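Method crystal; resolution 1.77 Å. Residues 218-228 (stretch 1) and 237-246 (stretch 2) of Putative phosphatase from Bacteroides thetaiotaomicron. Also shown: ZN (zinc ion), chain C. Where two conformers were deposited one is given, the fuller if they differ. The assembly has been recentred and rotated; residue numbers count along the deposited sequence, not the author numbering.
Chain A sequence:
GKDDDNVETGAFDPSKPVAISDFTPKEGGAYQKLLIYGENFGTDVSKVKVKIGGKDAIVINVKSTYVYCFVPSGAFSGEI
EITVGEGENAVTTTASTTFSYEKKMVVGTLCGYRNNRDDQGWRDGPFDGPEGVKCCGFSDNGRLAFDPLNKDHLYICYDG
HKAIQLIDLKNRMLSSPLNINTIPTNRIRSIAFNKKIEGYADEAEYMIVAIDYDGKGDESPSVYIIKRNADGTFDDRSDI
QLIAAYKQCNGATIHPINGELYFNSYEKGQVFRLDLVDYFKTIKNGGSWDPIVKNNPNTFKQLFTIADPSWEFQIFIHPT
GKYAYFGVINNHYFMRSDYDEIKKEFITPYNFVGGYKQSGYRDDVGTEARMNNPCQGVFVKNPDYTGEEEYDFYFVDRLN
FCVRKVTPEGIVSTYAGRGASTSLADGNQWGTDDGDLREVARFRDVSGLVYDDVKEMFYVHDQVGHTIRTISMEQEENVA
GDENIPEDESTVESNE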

# COMPACT_ATOMS: atom_id res chain seq x y z
N ASP A 218 8.45 45.94 10.06
CA ASP A 218 7.21 45.23 10.44
C ASP A 218 5.91 45.98 10.04
O ASP A 218 4.86 45.78 10.64
CB ASP A 218 7.24 44.81 11.93
CG ASP A 218 7.77 45.89 12.86
OD1 ASP A 218 7.97 47.03 12.39
OD2 ASP A 218 8.00 45.59 14.05
N GLU A 219 5.99 46.82 9.01
CA GLU A 219 4.81 47.48 8.45
C GLU A 219 4.84 47.22 6.92
O GLU A 219 4.27 47.98 6.13
CB GLU A 219 4.76 48.98 8.79
CG GLU A 219 4.76 49.21 10.28
CD GLU A 219 4.55 50.66 10.69
OE1 GLU A 219 3.98 51.45 9.93
OE2 GLU A 219 4.93 50.98 11.83
N SER A 220 5.51 46.14 6.54
CA SER A 220 5.70 45.77 5.14
C SER A 220 4.49 45.01 4.57
O SER A 220 3.97 44.11 5.21
CB SER A 220 6.94 44.88 4.99
OG SER A 220 8.14 45.53 5.38
N PRO A 221 4.05 45.37 3.35
CA PRO A 221 2.95 44.65 2.70
C PRO A 221 3.10 43.12 2.67
O PRO A 221 4.21 42.60 2.50
CB PRO A 221 2.98 45.21 1.28
CG PRO A 221 3.34 46.65 1.51
CD PRO A 221 4.33 46.64 2.65
N SER A 222 1.98 42.44 2.88
CA SER A 222 1.90 40.99 2.87
C SER A 222 0.90 40.45 1.87
O SER A 222 1.21 39.51 1.15
CB SER A 222 1.51 40.48 4.26
OG SER A 222 2.51 40.80 5.20
N VAL A 223 -0.31 41.02 1.85
CA VAL A 223 -1.38 40.53 0.97
C VAL A 223 -2.15 41.66 0.26
O VAL A 223 -2.57 42.65 0.87
CB VAL A 223 -2.43 39.69 1.77
CG1 VAL A 223 -3.41 39.00 0.81
CG2 VAL A 223 -1.74 38.66 2.72
N TYR A 224 -2.35 41.47 -1.05
CA TYR A 224 -3.13 42.39 -1.87
C TYR A 224 -4.38 41.68 -2.38
O TYR A 224 -4.44 40.44 -2.44
CB TYR A 224 -2.31 42.89 -3.07
CG TYR A 224 -1.18 43.83 -2.71
CD1 TYR A 224 0.06 43.33 -2.29
CD2 TYR A 224 -1.33 45.21 -2.80
CE1 TYR A 224 1.10 44.20 -1.96
CE2 TYR A 224 -0.28 46.07 -2.46
CZ TYR A 224 0.93 45.55 -2.05
OH TYR A 224 1.97 46.40 -1.71
N ILE A 225 -5.37 42.49 -2.77
CA ILE A 225 -6.62 41.99 -3.33
C ILE A 225 -6.86 42.69 -4.67
O ILE A 225 -6.79 43.92 -4.75
CB ILE A 225 -7.78 42.15 -2.32
CG1 ILE A 225 -8.98 41.29 -2.73
CG2 ILE A 225 -8.19 43.65 -2.12
CD1 ILE A 225 -10.03 41.10 -1.64
N ILE A 226 -7.14 41.90 -5.71
CA ILE A 226 -7.32 42.39 -7.09
C ILE A 226 -8.73 42.07 -7.59
O ILE A 226 -9.12 40.92 -7.64
CB ILE A 226 -6.31 41.75 -8.06
CG1 ILE A 226 -4.88 41.95 -7.55
CG2 ILE A 226 -6.47 42.32 -9.48
CD1 ILE A 226 -3.81 41.27 -8.39
N LYS A 227 -9.47 43.10 -7.97
CA LYS A 227 -10.87 42.94 -8.37
C LYS A 227 -11.03 42.62 -9.86
O LYS A 227 -10.45 43.27 -10.73
CB LYS A 227 -11.65 44.21 -8.04
CG LYS A 227 -13.16 44.08 -8.20
CD LYS A 227 -13.85 45.38 -7.80
CE LYS A 227 -15.34 45.21 -7.77
NZ LYS A 227 -15.98 46.51 -7.47
N ARG A 228 -11.86 41.61 -10.12
CA ARG A 228 -12.17 41.19 -11.47
C ARG A 228 -12.81 42.35 -12.24
O ARG A 228 -13.66 43.08 -11.70
CB ARG A 228 -13.10 39.96 -11.41
CG ARG A 228 -13.29 39.21 -12.74
CD ARG A 228 -14.27 38.04 -12.58
NE ARG A 228 -13.80 36.94 -11.72
CZ ARG A 228 -13.13 35.86 -12.15
NH1 ARG A 228 -12.78 35.71 -13.43
NH2 ARG A 228 -12.77 34.93 -11.27
N ARG A 237 -6.05 46.74 -15.75
CA ARG A 237 -7.18 47.65 -15.54
C ARG A 237 -7.83 47.38 -14.19
O ARG A 237 -8.61 48.19 -13.70
CB ARG A 237 -8.24 47.48 -16.61
CG ARG A 237 -7.80 47.84 -18.02
CD ARG A 237 -8.86 47.42 -19.01
NE ARG A 237 -8.97 45.96 -19.04
CZ ARG A 237 -9.94 45.29 -19.65
NH1 ARG A 237 -10.90 45.92 -20.30
NH2 ARG A 237 -9.95 43.96 -19.61
N SER A 238 -7.52 46.23 -13.60
CA SER A 238 -8.12 45.80 -12.34
C SER A 238 -7.71 46.65 -11.14
O SER A 238 -6.53 46.98 -10.99
CB SER A 238 -7.76 44.34 -12.03
OG SER A 238 -8.34 43.46 -12.98
N ASP A 239 -8.69 46.98 -10.31
CA ASP A 239 -8.45 47.69 -9.08
C ASP A 239 -7.63 46.78 -8.15
O ASP A 239 -7.93 45.59 -8.03
CB ASP A 239 -9.77 48.04 -8.39
CG ASP A 239 -9.57 48.82 -7.09
OD1 ASP A 239 -9.18 50.01 -7.17
OD2 ASP A 239 -9.81 48.26 -5.99
N ILE A 240 -6.58 47.32 -7.53
CA ILE A 240 -5.73 46.56 -6.60
C ILE A 240 -5.59 47.33 -5.29
O ILE A 240 -5.32 48.54 -5.30
CB ILE A 240 -4.35 46.22 -7.23
CG1 ILE A 240 -3.45 45.51 -6.22
CG2 ILE A 240 -3.65 47.47 -7.77
CD1 ILE A 240 -2.20 44.90 -6.85
N GLN A 241 -5.81 46.65 -4.16
CA GLN A 241 -5.72 47.27 -2.84
C GLN A 241 -4.90 46.42 -1.87
O GLN A 241 -4.92 45.18 -1.94
CB GLN A 241 -7.13 47.48 -2.26
CG GLN A 241 -8.07 48.33 -3.12
CD GLN A 241 -7.62 49.76 -3.28
OE1 GLN A 241 -6.87 50.28 -2.45
NE2 GLN A 241 -8.08 50.42 -4.34
N LEU A 242 -4.19 47.09 -0.97
CA LEU A 242 -3.42 46.45 0.08
C LEU A 242 -4.40 46.06 1.18
O LEU A 242 -5.14 46.91 1.68
CB LEU A 242 -2.36 47.40 0.63
CG LEU A 242 -1.46 46.90 1.76
CD1 LEU A 242 -0.62 45.70 1.31
CD2 LEU A 242 -0.57 48.03 2.28
N ILE A 243 -4.42 44.78 1.55
CA ILE A 243 -5.36 44.32 2.57
C ILE A 243 -4.69 43.91 3.90
O ILE A 243 -5.35 43.91 4.94
CB ILE A 243 -6.25 43.17 2.01
CG1 ILE A 243 -7.54 43.03 2.83
CG2 ILE A 243 -5.48 41.85 1.96
CD1 ILE A 243 -8.50 42.00 2.27
N ALA A 244 -3.41 43.56 3.87
CA ALA A 244 -2.68 43.19 5.08
C ALA A 244 -1.19 43.47 4.93
O ALA A 244 -0.59 43.21 3.89
CB ALA A 244 -2.91 41.73 5.44
N ALA A 245 -0.60 44.02 5.99
CA ALA A 245 0.83 44.34 6.02
C ALA A 245 1.45 44.01 7.38
O ALA A 245 1.07 44.61 8.39
CB ALA A 245 1.06 45.82 5.70
N TYR A 246 2.38 43.05 7.38
CA TYR A 246 3.21 42.76 8.56
C TYR A 246 4.64 42.68 8.04
O TYR A 246 5.39 43.66 8.12
CB TYR A 246 2.76 41.52 9.33
CG TYR A 246 3.61 41.31 10.56
CD1 TYR A 246 3.52 42.18 11.64
CD2 TYR A 246 4.54 40.28 10.63
CE1 TYR A 246 4.31 42.02 12.77
CE2 TYR A 246 5.34 40.11 11.76
CZ TYR A 246 5.22 40.99 12.83
OH TYR A 246 6.00 40.84 13.95
ZN ZN C . 3.43 52.96 11.77
O HOH W 1 2.23 45.33 10.86
O HOH W 2 -9.54 45.42 -5.10
O HOH W 3 -11.38 46.05 -11.18

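The two stretches form neighbouring antiparallel strands, 220-227 in the first and a strand running through 246 in the second, with axes that approach to 4.1 Å and N-to-C directions 140° apart. Together they bury 928 Å².

Arg237 lies in the loop and makes no contact with the first stretch. Ser238 begins the contact: its CB sits 3.5 Å from Ile226 CG2, and a side chain this small lets the isoleucine methyl come close. Its OG lies 3.1 Å from Lys227 O, near enough for a weak hydrogen bond at most. Asp239 then contributes backbone, its O accepting from Lys227 N at 2.9 Å, while water 3 donates to Lys227 O at 3.0 Å and accepts from Asp239 N at 3.0 Å, bridging the two stretches through Lys227 O and Asp239 N, which are not bonded to each other. The carboxylate of Asp239 stays on the exposed side of the contact and receives the amide of Gln241, with NE2 of Gln241 3.1 Å from OD1 of Asp239.

Ile240 faces Ile226 in a non-hydrogen-bonded pair. Such a pair brings the CA atoms close, here 4.5 Å, and the apolar branches meet, Ile226 CG1 to Ile240 CD1 at 4.0 Å; Ile240 CG1 also lies 4.0 Å from Tyr224 CD2. Gln241 opposite Ile225 is a hydrogen-bonded pair with two bonds, Ile225 N to Gln241 O at 2.9 Å and Gln241 N to Ile225 O at 3.0 Å. Its side chain starts on the face shared with Ile225, but its polar end leads away, which suits an amide beside a hydrocarbon neighbour.

Leu242 shares a face with Tyr224 and Pro221. Its CD1 lies 3.9 Å from the centroid of the Tyr224 ring and 17° off the normal, a CH-pi contact over the face, and the same methyl is 3.6 Å from Pro221 CB. One flexible aliphatic side chain thus bridges two rigid rings.

Here the register slips. Val223 O accepts from both Ile243 N at 2.9 Å and Ala244 N at 3.2 Å, and Ala244 O in turn accepts from Val223 N at 3.0 Å and Ser222 N at 2.9 Å: shared acceptors where the register shifts at beta bulges. Ile243 points toward the first strand, its CG2 3.7 Å from Val223 CG1. Ala244 pairs with Val223, their CB atoms 4.2 Å apart.

Ala245 lies against Pro221 with CA atoms only 4.0 Å apart, and its CB is 3.7 Å from Pro221 CA, a closeness that a lone methyl accommodates. Proline, lacking an amide hydrogen, is at ease in this non-hydrogen-bonded position. Water 1 donates to Ala245 O at 2.8 Å and to Asp218 O at 2.7 Å. Finally, Tyr246 N donates to Ser222 OG at 3.1 Å, a side chain serving as acceptor, and Ser220 N donates to Tyr246 O at 2.9 Å. Tyr246 CE1 reaches 4.1 Å from Asp218 CB, while neighbouring Glu219 turns away and binds zinc through OE1 and OE2.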